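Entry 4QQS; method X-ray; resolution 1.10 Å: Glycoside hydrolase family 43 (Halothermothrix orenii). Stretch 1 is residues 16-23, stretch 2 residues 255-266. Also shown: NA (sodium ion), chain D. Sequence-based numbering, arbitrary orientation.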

# COMPACT_ATOMS: atom_id res chain seq x y z
N GLY A 16 8.91 4.58 -2.58
CA GLY A 16 7.94 3.67 -3.14
C GLY A 16 6.78 3.56 -2.18
O GLY A 16 6.89 3.93 -1.02
N ASP A 17 5.66 3.04 -2.65
CA ASP A 17 4.61 2.50 -1.79
C ASP A 17 3.94 3.61 -0.97
O ASP A 17 3.93 3.60 0.26
CB ASP A 17 5.18 1.40 -0.90
CG ASP A 17 6.07 0.42 -1.67
OD1 ASP A 17 7.14 0.05 -1.13
OD2 ASP A 17 5.70 0.04 -2.79
N PRO A 18 3.36 4.60 -1.65
CA PRO A 18 2.83 5.76 -0.93
C PRO A 18 1.50 5.49 -0.24
O PRO A 18 0.52 5.16 -0.90
CB PRO A 18 2.65 6.79 -2.04
CG PRO A 18 2.36 5.98 -3.25
CD PRO A 18 3.27 4.79 -3.11
N TYR A 19 1.46 5.69 1.07
CA TYR A 19 0.25 5.49 1.84
C TYR A 19 -0.19 6.82 2.41
O TYR A 19 0.57 7.44 3.14
CB TYR A 19 0.51 4.49 2.98
CG TYR A 19 -0.75 4.25 3.78
CD1 TYR A 19 -1.12 5.13 4.77
CD2 TYR A 19 -1.57 3.18 3.51
CE1 TYR A 19 -2.26 4.96 5.49
CE2 TYR A 19 -2.74 2.99 4.26
CZ TYR A 19 -3.06 3.90 5.25
OH TYR A 19 -4.20 3.76 6.02
N VAL A 20 -1.42 7.25 2.12
CA VAL A 20 -1.94 8.50 2.65
C VAL A 20 -3.07 8.25 3.61
O VAL A 20 -4.02 7.54 3.29
CB VAL A 20 -2.40 9.46 1.54
CG1 VAL A 20 -3.10 10.68 2.12
CG2 VAL A 20 -1.21 9.86 0.69
N LEU A 21 -2.97 8.88 4.78
CA LEU A 21 -4.05 8.95 5.74
C LEU A 21 -4.52 10.39 5.87
O LEU A 21 -3.73 11.31 6.06
CB LEU A 21 -3.61 8.45 7.11
CG LEU A 21 -4.73 8.42 8.15
CD1 LEU A 21 -5.89 7.49 7.75
CD2 LEU A 21 -4.17 8.02 9.50
N LYS A 22 -5.82 10.59 5.76
CA LYS A 22 -6.45 11.87 6.08
C LYS A 22 -6.89 11.88 7.53
O LYS A 22 -7.56 10.95 7.97
CB LYS A 22 -7.65 12.11 5.17
CG LYS A 22 -8.22 13.52 5.31
CD LYS A 22 -9.43 13.75 4.44
CE LYS A 22 -9.91 15.17 4.60
NZ LYS A 22 -11.14 15.44 3.79
N HIS A 23 -6.48 12.91 8.27
CA HIS A 23 -6.89 13.06 9.67
C HIS A 23 -7.03 14.54 10.00
O HIS A 23 -6.11 15.31 9.79
CB HIS A 23 -5.86 12.43 10.62
CG HIS A 23 -6.38 12.29 12.02
ND1 HIS A 23 -5.99 13.10 13.06
CD2 HIS A 23 -7.30 11.44 12.53
CE1 HIS A 23 -6.62 12.74 14.16
NE2 HIS A 23 -7.43 11.73 13.86
NA NA D . 0.23 -0.91 1.23
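Stretch 2, residues 255-266: GHNSVTVSPDGS

Strand 257-261 of the second stretch runs alongside strand 16-23 in nearly the same direction, its axis at 16° to that of the first strand, with a closest approach of 5.7 Å. The two stretches bury 505 Å² between them, yet no backbone-to-backbone hydrogen bond joins them; side chains and water bridge the gap instead.

After the extended Gly255, the chain turns a corner at His256 (phi/psi 39/76), whose CA lies 5.1 Å from the CA of Asp17. Asp17 lies over one face of the His256 ring, with CB of Asp17 3.6 Å from the ring centroid and 13° off its normal, a CH-pi contact, while NE2 of His256 coordinates the sodium ion at 2.8 Å. The carbonyl O of His256 approaches CD of Pro18 to 3.4 Å. Asn257 then points away from the first strand, its ND2 making a weak hydrogen bond to the O of Ser258 (3.2 Å).

Ser258 points toward the first strand, and its hydroxyl spans two backbone groups there: OG donates to the O of Pro18 (2.9 Å) and accepts from the N of Val20 (3.1 Å). Val259 again turns away, but its O and that of Val20 are bridged by a single water, 2.7 Å from each. Thr260 faces back, with CG2 4.0 Å from CG1 of Val20, and its OG1 shares a second water with the N of Lys22. At Val261, CG1 touches CD of the Lys22 side chain, with all four chi angles t, at 3.7 Å.

The strand gives way to a type I turn from Ser262 to Gly265, closed by a hydrogen bond from the N of Gly265 to the O of Ser262 (2.9 Å). Extended past Val261, Lys22 reaches this turn, where NZ donates to the carbonyl O atoms of Ser262 and Pro263, both at 3.0 Å. Beyond it, Ser266 lies out of reach of the first strand.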

# COMPACT_ATOMS: atom_id res chain seq x y z
N GLY A 255 1.78 1.80 -9.43
CA GLY A 255 1.61 0.72 -8.48
C GLY A 255 1.59 1.10 -7.02
O GLY A 255 1.73 2.25 -6.63
N HIS A 256 1.38 0.02 -6.25
CA HIS A 256 1.34 -0.01 -4.78
C HIS A 256 0.66 1.19 -4.21
O HIS A 256 1.28 2.09 -3.63
CB HIS A 256 2.76 -0.27 -4.14
CG HIS A 256 2.71 -0.72 -2.70
ND1 HIS A 256 3.26 -1.85 -2.20
CD2 HIS A 256 2.10 -0.14 -1.69
CE1 HIS A 256 3.01 -1.91 -0.94
NE2 HIS A 256 2.29 -0.89 -0.60
N ASN A 257 -0.67 1.18 -4.33
CA ASN A 257 -1.46 2.35 -4.05
C ASN A 257 -2.15 2.35 -2.68
O ASN A 257 -2.33 1.32 -2.02
CB ASN A 257 -2.53 2.52 -5.12
CG ASN A 257 -3.66 1.51 -4.97
OD1 ASN A 257 -3.54 0.36 -5.38
ND2 ASN A 257 -4.76 1.95 -4.36
N SER A 258 -2.56 3.55 -2.30
CA SER A 258 -3.56 3.74 -1.26
C SER A 258 -4.72 4.55 -1.84
O SER A 258 -4.72 4.88 -3.04
CB SER A 258 -2.93 4.41 -0.04
OG SER A 258 -2.32 5.65 -0.36
N VAL A 259 -5.75 4.77 -1.03
CA VAL A 259 -6.94 5.51 -1.43
C VAL A 259 -7.29 6.49 -0.31
O VAL A 259 -7.23 6.13 0.86
CB VAL A 259 -8.14 4.58 -1.67
CG1 VAL A 259 -9.36 5.38 -2.10
CG2 VAL A 259 -7.81 3.52 -2.71
N THR A 260 -7.64 7.72 -0.68
CA THR A 260 -8.10 8.70 0.28
C THR A 260 -9.21 9.53 -0.38
O THR A 260 -9.64 9.23 -1.50
CB THR A 260 -6.92 9.54 0.80
OG1 THR A 260 -7.33 10.37 1.89
CG2 THR A 260 -6.33 10.40 -0.30
N VAL A 261 -9.70 10.53 0.33
CA VAL A 261 -10.79 11.36 -0.13
C VAL A 261 -10.31 12.80 -0.24
O VAL A 261 -9.37 13.20 0.44
CB VAL A 261 -12.00 11.24 0.82
CG1 VAL A 261 -11.73 11.90 2.16
CG2 VAL A 261 -13.25 11.77 0.20
N SER A 262 -10.96 13.57 -1.10
CA SER A 262 -10.62 14.97 -1.33
C SER A 262 -10.91 15.82 -0.08
O SER A 262 -11.58 15.37 0.83
CB SER A 262 -11.42 15.52 -2.51
OG SER A 262 -12.81 15.47 -2.23
N PRO A 263 -10.40 17.05 -0.05
CA PRO A 263 -10.61 17.86 1.14
C PRO A 263 -12.07 18.03 1.55
O PRO A 263 -12.34 18.04 2.74
CB PRO A 263 -9.96 19.19 0.77
CG PRO A 263 -8.82 18.79 -0.11
CD PRO A 263 -9.36 17.63 -0.92
N ASP A 264 -12.99 18.14 0.59
CA ASP A 264 -14.40 18.32 0.92
C ASP A 264 -15.14 16.99 1.12
O ASP A 264 -16.35 16.99 1.34
CB ASP A 264 -15.12 19.20 -0.12
CG ASP A 264 -15.44 18.47 -1.41
OD1 ASP A 264 -14.86 17.39 -1.66
OD2 ASP A 264 -16.30 19.00 -2.16
N GLY A 265 -14.42 15.87 1.04
CA GLY A 265 -15.01 14.56 1.28
C GLY A 265 -15.80 13.99 0.12
O GLY A 265 -16.36 12.90 0.22
N SER A 266 -15.84 14.70 -1.00
CA SER A 266 -16.78 14.37 -2.06
C SER A 266 -16.31 13.38 -3.12
O SER A 266 -17.14 12.87 -3.87
CB SER A 266 -17.24 15.64 -2.77
OG SER A 266 -16.19 16.15 -3.57
O HOH W 1 -6.45 6.43 3.42
O HOH W 2 -7.57 8.76 4.16
O HOH W 3 -0.98 -0.76 -1.06
O HOH W 4 0.61 1.21 1.35
O HOH W 5 -0.27 -3.23 1.26
O HOH W 6 1.71 -1.73 2.71